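Local atomic coordinates of CrmK (Actinoalloteichus sp. WH1-2216-6, PDB entry 5I1V), a protein that is a flavin-dependent oxidase with covalently bound FAD, involved in recycling shunt products during caerulomycin biosynthesis. Residues Val149-Val157 with Ser167-Glu175; Gly188-Val196 with Val490-Arg498. One frame throughout, in Å; residues are numbered along the deposited sequence.

Contact 1 of 2, residues Val149-Val157 with Ser167-Glu175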
# COMPACT_ATOMS: atom_id res chain seq x y z
N VAL A 149 -11.57 -1.07 20.33
CA VAL A 149 -11.42 -1.32 21.75
C VAL A 149 -12.56 -2.17 22.35
O VAL A 149 -12.40 -2.77 23.41
CB VAL A 149 -11.23 -0.04 22.55
CG1 VAL A 149 -9.97 0.70 22.09
CG2 VAL A 149 -12.46 0.85 22.53
N ASP A 150 -13.67 -2.33 21.63
CA ASP A 150 -14.68 -3.32 22.02
C ASP A 150 -14.25 -4.80 21.91
O ASP A 150 -14.98 -5.67 22.36
CB ASP A 150 -15.99 -3.05 21.28
CG ASP A 150 -16.55 -1.65 21.59
OD1 ASP A 150 -16.39 -1.27 22.77
OD2 ASP A 150 -17.12 -0.91 20.70
N TYR A 151 -13.07 -5.05 21.34
CA TYR A 151 -12.50 -6.37 21.21
C TYR A 151 -11.18 -6.50 21.93
O TYR A 151 -10.43 -7.47 21.65
CB TYR A 151 -12.28 -6.64 19.70
CG TYR A 151 -13.59 -6.57 19.01
CD1 TYR A 151 -14.08 -5.35 18.50
CD2 TYR A 151 -14.41 -7.68 18.95
CE1 TYR A 151 -15.33 -5.29 17.91
CE2 TYR A 151 -15.67 -7.62 18.38
CZ TYR A 151 -16.13 -6.44 17.87
OH TYR A 151 -17.40 -6.42 17.29
N LEU A 152 -10.82 -5.52 22.77
CA LEU A 152 -9.53 -5.55 23.43
C LEU A 152 -9.59 -6.51 24.65
O LEU A 152 -10.15 -6.22 25.69
CB LEU A 152 -9.04 -4.21 23.88
CG LEU A 152 -7.61 -4.13 24.46
CD1 LEU A 152 -6.58 -4.55 23.43
CD2 LEU A 152 -7.30 -2.71 24.89
N HIS A 153 -9.03 -7.66 24.46
CA HIS A 153 -9.04 -8.72 25.51
C HIS A 153 -7.96 -8.45 26.55
O HIS A 153 -8.20 -8.61 27.74
CB HIS A 153 -8.90 -10.06 24.80
CG HIS A 153 -8.72 -11.23 25.72
ND1 HIS A 153 -9.77 -11.83 26.38
CD2 HIS A 153 -7.62 -11.94 26.04
CE1 HIS A 153 -9.33 -12.89 27.05
NE2 HIS A 153 -8.01 -12.95 26.89
N ALA A 154 -6.76 -8.06 26.09
CA ALA A 154 -5.62 -7.83 26.95
C ALA A 154 -4.58 -6.99 26.21
O ALA A 154 -4.58 -6.93 24.98
CB ALA A 154 -4.96 -9.15 27.36
N VAL A 155 -3.67 -6.38 26.97
CA VAL A 155 -2.56 -5.56 26.44
C VAL A 155 -1.32 -5.77 27.29
O VAL A 155 -1.44 -5.87 28.50
CB VAL A 155 -3.03 -4.07 26.38
CG1 VAL A 155 -3.30 -3.46 27.76
CG2 VAL A 155 -2.07 -3.25 25.57
N GLU A 156 -0.15 -5.86 26.67
CA GLU A 156 1.13 -6.00 27.30
C GLU A 156 1.81 -4.66 27.19
O GLU A 156 1.93 -4.11 26.10
CB GLU A 156 1.96 -7.09 26.64
CG GLU A 156 3.28 -7.31 27.31
CD GLU A 156 4.13 -8.34 26.59
OE1 GLU A 156 4.77 -8.01 25.56
OE2 GLU A 156 4.16 -9.49 27.06
N VAL A 157 2.20 -4.10 28.32
CA VAL A 157 2.79 -2.78 28.39
C VAL A 157 4.06 -2.78 29.22
O VAL A 157 4.09 -3.37 30.32
CB VAL A 157 1.84 -1.81 29.08
CG1 VAL A 157 2.19 -0.38 28.80
CG2 VAL A 157 0.41 -2.06 28.62
N SER A 167 9.36 -2.70 34.12
CA SER A 167 8.85 -4.04 34.02
C SER A 167 7.73 -4.14 32.97
O SER A 167 7.37 -3.14 32.32
CB SER A 167 8.42 -4.54 35.40
OG SER A 167 7.42 -3.74 35.90
N THR A 168 7.31 -5.36 32.71
CA THR A 168 6.29 -5.66 31.73
C THR A 168 5.09 -6.20 32.45
O THR A 168 5.20 -7.10 33.31
CB THR A 168 6.76 -6.71 30.73
OG1 THR A 168 8.03 -6.32 30.18
CG2 THR A 168 5.75 -6.79 29.59
N VAL A 169 3.93 -5.70 32.08
CA VAL A 169 2.71 -6.19 32.66
C VAL A 169 1.73 -6.53 31.56
O VAL A 169 1.68 -5.87 30.53
CB VAL A 169 2.11 -5.19 33.68
CG1 VAL A 169 3.11 -4.89 34.78
CG2 VAL A 169 1.73 -3.88 33.04
N VAL A 170 0.91 -7.52 31.81
CA VAL A 170 -0.21 -7.81 30.93
C VAL A 170 -1.46 -7.43 31.70
O VAL A 170 -1.70 -7.87 32.84
CB VAL A 170 -0.26 -9.29 30.55
CG1 VAL A 170 -1.58 -9.64 29.87
CG2 VAL A 170 0.93 -9.63 29.64
N ALA A 171 -2.24 -6.55 31.11
CA ALA A 171 -3.46 -6.09 31.74
C ALA A 171 -4.65 -6.61 30.91
O ALA A 171 -4.67 -6.47 29.69
CB ALA A 171 -3.49 -4.58 31.79
N THR A 172 -5.65 -7.16 31.57
CA THR A 172 -6.79 -7.78 30.86
C THR A 172 -8.12 -7.15 31.27
O THR A 172 -8.21 -6.41 32.24
CB THR A 172 -6.87 -9.31 31.11
OG1 THR A 172 -7.52 -9.54 32.34
CG2 THR A 172 -5.51 -10.02 31.14
N ARG A 173 -9.15 -7.43 30.49
CA ARG A 173 -10.51 -6.91 30.72
C ARG A 173 -11.30 -7.62 31.83
O ARG A 173 -12.36 -7.13 32.21
CB ARG A 173 -11.33 -6.97 29.43
CG ARG A 173 -11.59 -8.37 28.92
CD ARG A 173 -12.30 -8.34 27.58
NE ARG A 173 -13.36 -7.38 27.63
CZ ARG A 173 -13.83 -6.70 26.59
NH1 ARG A 173 -13.35 -6.86 25.34
NH2 ARG A 173 -14.83 -5.86 26.82
N GLU A 174 -10.78 -8.73 32.36
CA GLU A 174 -11.51 -9.53 33.36
C GLU A 174 -11.80 -8.75 34.60
O GLU A 174 -10.91 -8.07 35.13
CB GLU A 174 -10.73 -10.77 33.74
CG GLU A 174 -10.58 -11.77 32.61
CD GLU A 174 -9.32 -12.63 32.76
OE1 GLU A 174 -8.30 -12.14 33.32
OE2 GLU A 174 -9.34 -13.79 32.29
N GLU A 175 -13.03 -8.85 35.11
CA GLU A 175 -13.46 -7.96 36.20
C GLU A 175 -12.55 -8.03 37.39
O GLU A 175 -12.41 -7.06 38.10
CB GLU A 175 -14.91 -8.21 36.70
CG GLU A 175 -15.99 -8.46 35.65
CD GLU A 175 -17.41 -8.09 36.13
OE1 GLU A 175 -17.71 -8.14 37.37
OE2 GLU A 175 -18.23 -7.73 35.26
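Val155 and Ala171 pair through two backbone hydrogen bonds, Val155 N to Ala171 O at 2.9 Å and Ala171 N to Val155 O at 2.8 Å. Val157 and Val169 repeat the exchange two residues on. A fifth bond runs from Arg173 N to His153 O at 3.1 Å. Between these pairs, CA-H groups of Ala154 and Glu156 point at the carbonyls of Ala171 and Val169. The strands run antiparallel, their axes 164° apart. They form a beta hairpin at one side of a five-stranded antiparallel sheet, where 166-172 is an outermost strand. His153 and Ala154 both face Trp201 of strand 196-202, which makes a classic beta bulge. Apolar packing divides between the two faces. Ala154 CB meets Thr172 CG2 at 3.9 Å on one. On the other, Val155 CG1 lies 4.2 Å from Ala171 CB, and Leu182 of helix 180-185 packs on Ala171. Glu156 extends with CG anti to the backbone N (chi1 -177°), and its CG touches Thr168 CG2 at 3.4 Å. Its carboxylate turns to Arg199, Thr198 and Thr40. Arg173 bends at chi3 (-45°) and carries NH1 to 3.3 Å from Leu152 O. That oxygen accepts a hydrogen bond from Trp183 NE1. With an alanine in place of Arg173, the carbonyls of Asp150 and Leu152 would probably lose a nearby positive charge, and a gap is likely to open beside His153.

Contact 2 of 2, residues Gly188-Val196 with Val490-Arg498. With FAD (flavin-adenine dinucleotide), chain E.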
# COMPACT_ATOMS: atom_id res chain seq x y z
N GLY A 188 -9.04 3.85 24.94
CA GLY A 188 -9.37 5.21 24.58
C GLY A 188 -8.45 6.27 25.10
O GLY A 188 -8.56 7.42 24.66
N GLY A 189 -7.54 5.93 26.01
CA GLY A 189 -6.66 6.94 26.59
C GLY A 189 -5.64 7.53 25.63
O GLY A 189 -5.16 8.67 25.78
N GLY A 190 -5.27 6.74 24.62
CA GLY A 190 -4.44 7.25 23.54
C GLY A 190 -2.98 6.91 23.75
O GLY A 190 -2.59 6.55 24.83
N GLY A 191 -2.21 6.99 22.67
CA GLY A 191 -0.79 6.61 22.65
C GLY A 191 0.11 7.56 23.39
O GLY A 191 -0.20 8.77 23.60
N GLY A 192 1.23 7.01 23.83
CA GLY A 192 2.39 7.80 24.32
C GLY A 192 2.21 8.26 25.79
O GLY A 192 2.79 9.29 26.21
N ASN A 193 1.33 7.56 26.51
CA ASN A 193 0.89 8.02 27.83
C ASN A 193 1.31 7.17 29.01
O ASN A 193 1.70 7.70 30.03
CB ASN A 193 -0.62 8.14 27.89
CG ASN A 193 -1.13 9.43 27.26
OD1 ASN A 193 -0.74 10.52 27.60
ND2 ASN A 193 -2.04 9.28 26.35
N PHE A 194 1.08 5.88 28.94
CA PHE A 194 1.20 5.01 30.12
C PHE A 194 2.43 4.12 30.14
O PHE A 194 2.82 3.68 31.20
CB PHE A 194 -0.07 4.17 30.26
CG PHE A 194 -1.34 5.02 30.28
CD1 PHE A 194 -1.74 5.66 31.44
CD2 PHE A 194 -2.12 5.14 29.16
CE1 PHE A 194 -2.87 6.44 31.46
CE2 PHE A 194 -3.24 5.95 29.15
CZ PHE A 194 -3.61 6.61 30.30
N GLY A 195 3.03 3.88 28.99
CA GLY A 195 4.10 2.92 28.81
C GLY A 195 4.16 2.49 27.40
O GLY A 195 3.38 3.00 26.55
N VAL A 196 5.08 1.57 27.09
CA VAL A 196 5.25 1.10 25.73
C VAL A 196 4.39 -0.14 25.51
O VAL A 196 4.63 -1.21 26.11
CB VAL A 196 6.66 0.76 25.41
CG1 VAL A 196 6.80 0.30 23.95
CG2 VAL A 196 7.54 1.94 25.67
N VAL A 490 7.47 9.63 32.57
CA VAL A 490 8.42 9.27 31.53
C VAL A 490 7.86 9.46 30.12
O VAL A 490 8.56 9.86 29.21
CB VAL A 490 8.86 7.81 31.70
CG1 VAL A 490 9.67 7.33 30.51
CG2 VAL A 490 9.71 7.67 32.96
N PHE A 491 6.60 9.08 29.95
CA PHE A 491 5.94 9.14 28.67
C PHE A 491 5.07 10.36 28.57
O PHE A 491 4.03 10.46 29.24
CB PHE A 491 5.14 7.85 28.48
CG PHE A 491 5.99 6.63 28.66
CD1 PHE A 491 6.83 6.22 27.63
CD2 PHE A 491 6.01 5.94 29.85
CE1 PHE A 491 7.65 5.12 27.79
CE2 PHE A 491 6.80 4.83 30.03
CZ PHE A 491 7.65 4.43 28.99
N ARG A 492 5.44 11.26 27.69
CA ARG A 492 4.73 12.49 27.58
C ARG A 492 4.90 13.12 26.20
O ARG A 492 5.77 12.71 25.41
CB ARG A 492 5.20 13.41 28.69
CG ARG A 492 6.65 13.88 28.56
CD ARG A 492 7.12 14.68 29.78
NE ARG A 492 8.54 15.02 29.67
CZ ARG A 492 9.56 14.21 30.01
NH1 ARG A 492 9.38 13.00 30.54
NH2 ARG A 492 10.80 14.65 29.84
N HIS A 493 4.02 14.08 25.94
CA HIS A 493 3.96 14.86 24.71
C HIS A 493 2.99 16.01 24.94
O HIS A 493 2.46 16.14 26.05
CB HIS A 493 3.61 14.00 23.48
CG HIS A 493 2.34 13.22 23.58
ND1 HIS A 493 1.10 13.78 23.50
CD2 HIS A 493 2.14 11.88 23.63
CE1 HIS A 493 0.17 12.83 23.56
NE2 HIS A 493 0.79 11.66 23.61
N ALA A 494 2.74 16.86 23.94
CA ALA A 494 1.92 18.09 24.19
C ALA A 494 0.54 17.74 24.72
O ALA A 494 -0.05 18.49 25.48
CB ALA A 494 1.77 18.90 22.93
N PHE A 495 -0.02 16.62 24.28
CA PHE A 495 -1.33 16.21 24.74
C PHE A 495 -1.31 14.96 25.59
O PHE A 495 -2.28 14.24 25.64
CB PHE A 495 -2.26 15.99 23.56
CG PHE A 495 -2.85 17.25 22.96
CD1 PHE A 495 -2.78 18.48 23.61
CD2 PHE A 495 -3.57 17.18 21.78
CE1 PHE A 495 -3.39 19.60 23.06
CE2 PHE A 495 -4.18 18.32 21.23
CZ PHE A 495 -4.09 19.51 21.87
N SER A 496 -0.24 14.72 26.32
CA SER A 496 -0.21 13.56 27.20
C SER A 496 -1.04 13.81 28.45
O SER A 496 -1.22 14.95 28.86
CB SER A 496 1.20 13.14 27.54
OG SER A 496 1.94 14.11 28.25
N ILE A 497 -1.57 12.73 29.00
CA ILE A 497 -2.36 12.83 30.25
C ILE A 497 -1.45 13.43 31.31
O ILE A 497 -0.42 12.84 31.65
CB ILE A 497 -2.88 11.45 30.74
CG1 ILE A 497 -3.66 10.67 29.66
CG2 ILE A 497 -3.70 11.59 31.99
CD1 ILE A 497 -4.77 11.44 29.07
N ARG A 498 -1.82 14.57 31.88
CA ARG A 498 -0.96 15.19 32.91
C ARG A 498 -1.12 14.50 34.26
O ARG A 498 -2.21 14.08 34.63
CB ARG A 498 -1.28 16.68 33.11
CG ARG A 498 -1.20 17.55 31.86
CD ARG A 498 0.10 17.36 31.12
NE ARG A 498 0.39 18.46 30.19
CZ ARG A 498 0.32 18.39 28.87
NH1 ARG A 498 -0.09 17.29 28.24
NH2 ARG A 498 0.66 19.46 28.16
PA FAD E . 2.60 6.87 15.64
O1A FAD E . 2.89 8.20 14.99
O2A FAD E . 3.71 5.86 15.57
O5B FAD E . 2.14 7.08 17.13
C5B FAD E . 0.98 7.81 17.48
C4B FAD E . 1.06 8.19 18.97
O4B FAD E . 0.94 6.96 19.71
C3B FAD E . 2.34 8.81 19.47
O3B FAD E . 2.04 9.57 20.63
C2B FAD E . 3.17 7.63 19.88
O2B FAD E . 4.33 7.88 20.69
C1B FAD E . 2.11 6.69 20.46
N9A FAD E . 2.45 5.27 20.24
C8A FAD E . 2.77 4.62 19.08
N7A FAD E . 3.13 3.32 19.35
C5A FAD E . 3.01 3.18 20.66
C6A FAD E . 3.21 2.06 21.54
N6A FAD E . 3.56 0.92 20.98
N1A FAD E . 3.02 2.27 22.85
C2A FAD E . 2.68 3.47 23.36
N3A FAD E . 2.42 4.56 22.59
C4A FAD E . 2.64 4.43 21.25
N1 FAD E . -7.84 6.43 12.98
C2 FAD E . -9.03 5.80 13.01
O2 FAD E . -9.57 5.55 14.09
N3 FAD E . -9.69 5.42 11.89
C4 FAD E . -9.26 5.66 10.66
O4 FAD E . -9.90 5.25 9.66
C4X FAD E . -7.98 6.32 10.52
N5 FAD E . -7.47 6.59 9.28
C5X FAD E . -6.23 7.11 9.19
C6 FAD E . -5.63 7.25 7.95
C7 FAD E . -4.35 7.79 7.77
C7M FAD E . -3.76 7.90 6.37
C8 FAD E . -3.65 8.22 9.00
C8M FAD E . -2.28 8.84 8.92
C9 FAD E . -4.23 8.10 10.26
C9A FAD E . -5.50 7.56 10.41
N10 FAD E . -6.11 7.41 11.66
C10 FAD E . -7.32 6.75 11.75
C1' FAD E . -5.56 8.04 12.86
C2' FAD E . -4.68 7.09 13.61
O2' FAD E . -5.51 6.22 14.37
C3' FAD E . -3.69 7.78 14.47
O3' FAD E . -2.87 8.64 13.63
C4' FAD E . -2.83 6.77 15.27
O4' FAD E . -2.40 7.42 16.46
C5' FAD E . -1.64 6.31 14.44
O5' FAD E . -0.94 5.31 15.19
P FAD E . 0.52 4.98 14.68
O1P FAD E . 0.51 4.71 13.22
O2P FAD E . 1.14 3.95 15.58
O3P FAD E . 1.27 6.39 14.91
O HOH W 1 5.08 9.90 24.66
O HOH W 2 -3.08 11.62 24.95
O HOH W 3 0.55 10.74 29.97
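The FAD pocket is closed here around the adenosine half of the cofactor, where a glycine-rich loop meets the C-terminal segment. Gly192 N donates to FAD N3A at 3.0 Å. Gly191 CA lies against the ribose atom O4B, where a side chain would clash. From the other segment, His493 points NE2 at Gly191 O, 3.1 Å away. The bond is nearly straight (168°), and the oxygen lies in the ring plane. His493 ND1 accepts from Phe495 N, so both ring nitrogens are engaged and the ring's rotation is fixed. Phe69 stacks on this ring. The Asn193 amide crosses Ile497 at about a right angle. Its OD1 takes the Ile497 N-H at 2.7 Å, from above the carbonyl plane. Its ND2 donates to Gly190 O and to a water held by Phe495 O. The Phe491 ring receives Gly195 CA over one face, 3.8 Å from its centroid, while Val490 CG1 sits over the opposite face. Val196 CG2 meets Phe491 CE1 at 3.8 Å. With ND1 accepting and NE2 donating, His493 is probably neutral and holds the carbonyl of a loop whose next N-H grips the adenine.

In the fold
The contacts follow one another along the chain and neither nest nor cross. Contact 1 comes first. It closes a short hairpin, with nine residues between its segments. The chain then passes through helix 180-185 to the loop 188-196, where contact 2 opens. Strand 196-202 begins at the end of that segment and pairs with strand 152-160, so the loop leads back to the sheet of contact 1. Contact 2 closes only after 293 more residues, which include the eight-stranded sheet. It returns the C-terminal segment to the FAD-binding part of the fold. The centres are about 17 Å apart, yet the contacts touch: Val157 CG1 packs 3.7 Å from Val196 O.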